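Transcription termination factor NusA (Planctomyces limnophilus, PDB 4MTN) probably takes part in both transcription termination and antitermination, binding the core RNA polymerase and nascent RNA. Local coordinates at residues T100-Y105 against V160-P165; I112-V117 against N150-A155; A132-P137 against V167-S172. All coordinates share one frame; numbering follows the deposited sequence.

Contact 1: residues T100-Y105 against V160-P165; sequences TLFDEY and VKKMGP
The F102 ring has the aliphatic part of K162 across one face, while the backbone of 160-161 borders its edge. K162 CE stands 4.1 Å from the F102 ring centroid, 14° off the ring normal, a CH-pi contact; the lysine chain, extended beyond CG, meets the phenylalanine at about a right angle. Near the ring plane, F102 CE2 comes within 3.2 Å of V160 O, and K161 CA lies at the same border. F102 has CG anti to the backbone N (chi1 174°), which swings the ring off the helix onto V160 and K162. V160 bridges the two aromatic residues: its CG1 touches F102 CD2 at 3.5 Å, and its CG2 lies 4.0 Å from Y105 CB. The Y105 ring leads off from the strand and packs on V169 and the loop residues I129 and K131. Segments 100-105 and 160-162 run nearly antiparallel, their axes 8.6 Å apart at closest, joining the end of helix 87-105 to the S1 domain. An alanine in place of F102 would remove the ring that K162 lies across and V160 packs on, and would probably loosen this junction. With no hydrogen bond between the segments, cohesion rests on apolar and CH-pi packing, the lysine contributing its methylenes.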
# COMPACT_ATOMS: atom_id res chain seq x y z
N THR A 100 9.41 21.12 7.97
CA THR A 100 8.58 20.98 9.16
C THR A 100 7.34 20.14 8.87
O THR A 100 7.02 19.21 9.61
CB THR A 100 8.14 22.35 9.71
OG1 THR A 100 9.30 23.13 10.04
CG2 THR A 100 7.28 22.17 10.95
N LEU A 101 6.64 20.47 7.79
CA LEU A 101 5.43 19.76 7.40
C LEU A 101 5.72 18.31 7.05
O LEU A 101 4.86 17.44 7.22
CB LEU A 101 4.75 20.47 6.23
CG LEU A 101 4.20 21.86 6.53
CD1 LEU A 101 3.59 22.49 5.29
CD2 LEU A 101 3.17 21.80 7.66
N PHE A 102 6.92 18.05 6.55
CA PHE A 102 7.34 16.68 6.26
C PHE A 102 7.46 15.88 7.55
O PHE A 102 7.00 14.74 7.62
CB PHE A 102 8.68 16.66 5.51
CG PHE A 102 9.23 15.28 5.30
CD1 PHE A 102 10.19 14.77 6.16
CD2 PHE A 102 8.79 14.50 4.25
CE1 PHE A 102 10.70 13.50 5.97
CE2 PHE A 102 9.30 13.22 4.06
CZ PHE A 102 10.25 12.72 4.92
N ASP A 103 8.07 16.47 8.57
CA ASP A 103 8.29 15.80 9.84
C ASP A 103 6.98 15.37 10.50
O ASP A 103 6.90 14.30 11.10
CB ASP A 103 9.08 16.70 10.80
CG ASP A 103 10.51 16.91 10.36
OD1 ASP A 103 11.06 16.02 9.67
OD2 ASP A 103 11.08 17.96 10.69
N GLU A 104 5.97 16.22 10.39
CA GLU A 104 4.68 15.97 11.02
C GLU A 104 3.88 14.90 10.27
O GLU A 104 3.36 13.96 10.87
CB GLU A 104 3.87 17.26 11.10
CG GLU A 104 2.50 17.10 11.71
CD GLU A 104 1.71 18.40 11.70
OE1 GLU A 104 2.22 19.40 11.17
OE2 GLU A 104 0.57 18.41 12.22
N TYR A 105 3.79 15.06 8.95
CA TYR A 105 2.93 14.21 8.13
C TYR A 105 3.52 12.83 7.81
O TYR A 105 2.77 11.88 7.58
CB TYR A 105 2.57 14.94 6.84
CG TYR A 105 1.56 16.05 7.05
CD1 TYR A 105 0.44 15.84 7.83
CD2 TYR A 105 1.74 17.30 6.47
CE1 TYR A 105 -0.49 16.84 8.04
CE2 TYR A 105 0.81 18.31 6.67
CZ TYR A 105 -0.30 18.07 7.46
OH TYR A 105 -1.23 19.07 7.66
N VAL A 160 4.64 10.40 2.13
CA VAL A 160 5.07 11.79 2.24
C VAL A 160 6.48 11.96 1.70
O VAL A 160 7.42 11.35 2.21
CB VAL A 160 5.02 12.29 3.70
CG1 VAL A 160 5.41 13.76 3.77
CG2 VAL A 160 3.64 12.09 4.29
N LYS A 161 6.62 12.77 0.67
CA LYS A 161 7.92 13.04 0.07
C LYS A 161 8.17 14.54 -0.06
O LYS A 161 7.25 15.32 -0.27
CB LYS A 161 8.03 12.38 -1.31
CG LYS A 161 8.88 11.11 -1.33
CD LYS A 161 8.22 9.96 -0.59
CE LYS A 161 9.09 8.71 -0.64
NZ LYS A 161 8.48 7.57 0.09
N LYS A 162 9.44 14.92 0.06
CA LYS A 162 9.84 16.30 -0.15
C LYS A 162 10.72 16.42 -1.40
O LYS A 162 11.84 15.93 -1.43
CB LYS A 162 10.57 16.85 1.09
CG LYS A 162 11.58 15.88 1.71
CD LYS A 162 12.24 16.48 2.94
CE LYS A 162 13.23 15.50 3.55
NZ LYS A 162 13.95 16.08 4.72
N MSE A 163 10.19 17.08 -2.43
CA MSE A 163 10.91 17.23 -3.69
C MSE A 163 11.20 18.69 -4.04
O MSE A 163 12.35 19.13 -3.97
CB MSE A 163 10.14 16.54 -4.82
CG MSE A 163 8.71 16.15 -4.46
SE MSE A 163 8.19 14.44 -5.25
CE MSE A 163 9.77 13.41 -4.73
N GLY A 164 10.17 19.45 -4.40
CA GLY A 164 10.36 20.86 -4.70
C GLY A 164 10.43 21.65 -3.41
O GLY A 164 10.46 21.07 -2.33
N PRO A 165 10.43 23.00 -3.51
CA PRO A 165 10.39 23.57 -2.16
C PRO A 165 8.95 23.68 -1.65
O PRO A 165 8.51 24.73 -1.17
CB PRO A 165 11.02 24.95 -2.34

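Contact 2: residues I112-V117 against N150-A155; sequences IVSGTV and NERIRA
In the S1 domain, whose OB-fold sheet has strand order 1-2-3-5-4, this antiparallel pairing joins the first strand to the fourth and so closes the sheet on itself. V113 with A155 and G115 with I153 are hydrogen-bonded pairs; S114 with R154 and T116 with R152 alternate with them as non-hydrogen-bonded pairs. V113 N reaches A155 O at 2.6 Å, almost straight at 171°, and G115 N reaches I153 O at 2.9 Å; each pair has its return bond. Beyond R152 the regular pairing ends, but V117 N still bonds to E151 O and V117 O takes the N-H of N150.

S114, T116, R152 and R154 share one face. R152 is bent at both chi2 (-67°) and chi3 (-66°), so its guanidinium folds back over the neighbouring strand, one face above G115 O and S114 OG. The serine hydroxyl, anti to its backbone N, gives a weak bond to I153 O, 3.3 Å from S114 OG. T116 CG2 rests 4.0 Å from R152 CD. On the second arginine, R154, extended from CG to NE, CD lies 4.1 Å from I112 CG2. On the face of V113, I153 and A155, I153 CG2 lies 3.5 Å from G115 O and 3.8 Å from V117 CG2.

Strand 124-128 flanks the other edge of 112-117, with T116 bonded through its backbone to N128 and V127 packed on I153. Helix 176-186 covers the end of the pairing that holds I112 and R154, L182 touching both.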
# COMPACT_ATOMS: atom_id res chain seq x y z
N ILE A 112 -5.92 8.53 9.28
CA ILE A 112 -6.95 9.37 8.68
C ILE A 112 -6.65 10.86 8.87
O ILE A 112 -6.34 11.31 9.97
CB ILE A 112 -8.34 9.07 9.28
CG1 ILE A 112 -8.88 7.75 8.73
CG2 ILE A 112 -9.32 10.19 8.97
CD1 ILE A 112 -10.29 7.43 9.18
N VAL A 113 -6.73 11.60 7.77
CA VAL A 113 -6.59 13.05 7.80
C VAL A 113 -7.78 13.66 7.07
O VAL A 113 -8.26 13.10 6.09
CB VAL A 113 -5.26 13.51 7.16
CG1 VAL A 113 -5.20 15.02 7.06
CG2 VAL A 113 -4.08 12.99 7.97
N SER A 114 -8.28 14.79 7.57
CA SER A 114 -9.44 15.43 6.97
C SER A 114 -9.09 16.78 6.35
O SER A 114 -8.11 17.42 6.74
CB SER A 114 -10.55 15.61 8.01
OG SER A 114 -11.67 16.27 7.45
N GLY A 115 -9.89 17.20 5.38
CA GLY A 115 -9.68 18.48 4.72
C GLY A 115 -10.82 18.85 3.79
O GLY A 115 -11.87 18.21 3.80
N THR A 116 -10.61 19.90 3.00
CA THR A 116 -11.62 20.34 2.05
C THR A 116 -11.10 20.28 0.62
O THR A 116 -9.95 20.62 0.35
CB THR A 116 -12.09 21.78 2.35
OG1 THR A 116 -10.95 22.66 2.38
CG2 THR A 116 -12.80 21.84 3.69
N VAL A 117 -11.96 19.84 -0.30
CA VAL A 117 -11.59 19.76 -1.71
C VAL A 117 -11.47 21.15 -2.32
O VAL A 117 -12.36 21.98 -2.18
CB VAL A 117 -12.63 18.94 -2.51
CG1 VAL A 117 -12.29 18.95 -3.99
CG2 VAL A 117 -12.69 17.51 -1.98
N ASN A 150 -14.81 22.89 -1.97
CA ASN A 150 -15.36 23.32 -0.69
C ASN A 150 -16.28 22.28 -0.05
O ASN A 150 -17.36 22.61 0.44
CB ASN A 150 -16.12 24.65 -0.85
CG ASN A 150 -15.18 25.83 -1.02
OD1 ASN A 150 -13.99 25.66 -1.28
ND2 ASN A 150 -15.72 27.03 -0.88
N GLU A 151 -15.84 21.03 -0.05
CA GLU A 151 -16.58 19.95 0.61
C GLU A 151 -15.67 19.14 1.52
O GLU A 151 -14.51 18.91 1.21
CB GLU A 151 -17.24 19.03 -0.42
CG GLU A 151 -18.40 19.66 -1.17
CD GLU A 151 -19.15 18.66 -2.03
OE1 GLU A 151 -18.82 17.45 -1.96
OE2 GLU A 151 -20.07 19.07 -2.77
N ARG A 152 -16.22 18.71 2.66
CA ARG A 152 -15.46 17.92 3.62
C ARG A 152 -15.14 16.54 3.07
O ARG A 152 -15.99 15.87 2.49
CB ARG A 152 -16.24 17.80 4.93
CG ARG A 152 -16.42 19.11 5.68
CD ARG A 152 -15.09 19.64 6.18
NE ARG A 152 -14.50 18.77 7.19
CZ ARG A 152 -13.31 18.97 7.75
NH1 ARG A 152 -12.57 20.01 7.39
NH2 ARG A 152 -12.85 18.12 8.66
N ILE A 153 -13.89 16.13 3.26
CA ILE A 153 -13.43 14.82 2.80
C ILE A 153 -12.33 14.33 3.74
O ILE A 153 -11.59 15.13 4.31
CB ILE A 153 -12.92 14.88 1.34
CG1 ILE A 153 -12.59 13.48 0.81
CG2 ILE A 153 -11.71 15.80 1.23
CD1 ILE A 153 -12.04 13.48 -0.60
N ARG A 154 -12.23 13.02 3.91
CA ARG A 154 -11.15 12.45 4.71
C ARG A 154 -10.58 11.18 4.08
O ARG A 154 -11.29 10.45 3.38
CB ARG A 154 -11.62 12.17 6.14
CG ARG A 154 -12.79 11.22 6.26
CD ARG A 154 -13.16 11.02 7.72
NE ARG A 154 -14.28 10.10 7.89
CZ ARG A 154 -14.68 9.63 9.06
NH1 ARG A 154 -14.04 9.97 10.17
NH2 ARG A 154 -15.71 8.80 9.13
N ALA A 155 -9.30 10.94 4.33
CA ALA A 155 -8.61 9.78 3.80
C ALA A 155 -7.35 9.50 4.62
O ALA A 155 -7.06 10.22 5.57
CB ALA A 155 -8.25 9.99 2.34

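Contact 3: residues A132-P137 against V167-S172; sequences AEAILP and VRVVLS
I135 and R168 cross obliquely, the isoleucine tip lying over one face of the guanidinium. The arginine chain is extended from CG to NE and then turned at chi4 (91°), which sets the flat group across the chain's own direction. I135 holds CG1 in the crowded position between backbone N and carbonyl carbon, and its CD1 comes to 3.4 Å from R168 NH2. The same methyl meets V170 CG2 at 3.8 Å, so it sits between the two side chains of the partner strand. Alongside, P137 approaches V170 at about a right angle, with P137 CD 3.8 Å from V170 CG1.

A134 points to the other face, where its methyl sits against V169 CB at 3.8 Å and L171 CD1 at 3.9 Å. L136, with CG anti to the backbone N, sends CD1 over the partner backbone, 3.3 Å from L171 O. Where the segments begin, A132 CB meets V167 CG1.

The strands pair in parallel, although their short segments diverge by 43°. I135 is at the centre of the bonding: I135 N gives to V169 O, nearly along the C=O axis, and L171 N gives to I135 O at 3.1 Å, 168° at the hydrogen. This is the parallel pairing of third and fifth strands characteristic of the OB fold. Two backbone bonds at one residue set the register, and apolar packing on both faces supports it: A134, V169 and L171 form a buried hydrocarbon layer, whereas on the I135 side an exposed arginine offers its flat face to a methyl group.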
# COMPACT_ATOMS: atom_id res chain seq x y z
N ALA A 132 -1.19 22.41 4.62
CA ALA A 132 -0.66 22.31 3.26
C ALA A 132 -1.66 21.62 2.34
O ALA A 132 -2.60 20.98 2.81
CB ALA A 132 0.66 21.56 3.27
N GLU A 133 -1.45 21.75 1.04
CA GLU A 133 -2.31 21.11 0.06
C GLU A 133 -1.87 19.67 -0.21
O GLU A 133 -0.70 19.42 -0.49
CB GLU A 133 -2.33 21.90 -1.25
CG GLU A 133 -2.91 23.30 -1.12
CD GLU A 133 -4.41 23.31 -0.90
OE1 GLU A 133 -5.06 22.28 -1.19
OE2 GLU A 133 -4.94 24.34 -0.44
N ALA A 134 -2.81 18.74 -0.12
CA ALA A 134 -2.54 17.34 -0.40
C ALA A 134 -3.27 16.90 -1.66
O ALA A 134 -4.32 17.44 -1.99
CB ALA A 134 -2.94 16.47 0.78
N ILE A 135 -2.71 15.92 -2.37
CA ILE A 135 -3.33 15.44 -3.59
C ILE A 135 -3.81 14.00 -3.47
O ILE A 135 -3.15 13.16 -2.86
CB ILE A 135 -2.38 15.57 -4.80
CG1 ILE A 135 -1.04 14.88 -4.52
CG2 ILE A 135 -2.15 17.04 -5.15
CD1 ILE A 135 -0.91 13.50 -5.14
N LEU A 136 -4.97 13.73 -4.06
CA LEU A 136 -5.50 12.37 -4.14
C LEU A 136 -5.53 11.93 -5.60
O LEU A 136 -6.38 12.39 -6.37
CB LEU A 136 -6.89 12.30 -3.52
CG LEU A 136 -7.65 10.98 -3.58
CD1 LEU A 136 -6.91 9.89 -2.82
CD2 LEU A 136 -9.06 11.15 -3.03
N PRO A 137 -4.61 11.03 -5.99
CA PRO A 137 -4.52 10.54 -7.37
C PRO A 137 -5.63 9.55 -7.73
O PRO A 137 -6.27 9.01 -6.83
CB PRO A 137 -3.15 9.86 -7.40
CG PRO A 137 -2.90 9.44 -6.00
CD PRO A 137 -3.54 10.49 -5.13
N VAL A 167 5.99 20.61 0.19
CA VAL A 167 5.86 19.23 0.64
C VAL A 167 4.72 18.51 -0.10
O VAL A 167 3.64 19.07 -0.27
CB VAL A 167 5.64 19.14 2.17
CG1 VAL A 167 4.45 20.00 2.59
CG2 VAL A 167 5.46 17.69 2.61
N ARG A 168 4.99 17.29 -0.55
CA ARG A 168 3.99 16.50 -1.26
C ARG A 168 3.34 15.47 -0.34
O ARG A 168 4.01 14.56 0.15
CB ARG A 168 4.62 15.80 -2.47
CG ARG A 168 3.69 14.84 -3.19
CD ARG A 168 4.41 14.14 -4.34
NE ARG A 168 3.55 13.16 -5.01
CZ ARG A 168 2.78 13.44 -6.05
NH1 ARG A 168 2.75 14.67 -6.56
NH2 ARG A 168 2.03 12.49 -6.60
N VAL A 169 2.05 15.63 -0.11
CA VAL A 169 1.30 14.68 0.71
C VAL A 169 0.27 13.93 -0.14
O VAL A 169 -0.69 14.52 -0.62
CB VAL A 169 0.58 15.37 1.88
CG1 VAL A 169 -0.12 14.35 2.76
CG2 VAL A 169 1.56 16.20 2.70
N VAL A 170 0.50 12.63 -0.32
CA VAL A 170 -0.39 11.80 -1.13
C VAL A 170 -1.39 11.05 -0.25
O VAL A 170 -0.99 10.36 0.69
CB VAL A 170 0.40 10.79 -1.97
CG1 VAL A 170 -0.54 9.93 -2.81
CG2 VAL A 170 1.40 11.51 -2.86
N LEU A 171 -2.68 11.18 -0.55
CA LEU A 171 -3.69 10.49 0.24
C LEU A 171 -4.23 9.26 -0.49
O LEU A 171 -3.93 9.04 -1.66
CB LEU A 171 -4.84 11.44 0.57
CG LEU A 171 -4.44 12.85 1.03
CD1 LEU A 171 -5.66 13.76 1.07
CD2 LEU A 171 -3.76 12.80 2.39
N SER A 172 -5.03 8.47 0.21
CA SER A 172 -5.76 7.36 -0.41
C SER A 172 -7.08 7.10 0.30
O SER A 172 -7.13 7.03 1.52
CB SER A 172 -4.90 6.10 -0.40
OG SER A 172 -5.57 5.03 -1.04

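Strand 152-162 ties the set together: its start makes contact 2 with strand 112-120, its end makes contact 1 with helix 87-105, and strand 167-172 of contact 3 is its other neighbour in the S1 sheet. Contacts 1 and 2 are therefore separated, their centres about 19 Å apart, whereas contact 3 has its centre about 11 Å from each. It touches both: K161 O and R168 N, 3.0 Å apart, probably hydrogen bond, L101 CD1 packs on A132 CB at 3.7 Å, and A155 CB packs on S172 O at 3.3 Å. Contact 1 sets helix 87-105 against the OB sheet, while contacts 2 and 3 join strands within it, in a domain family that binds RNA.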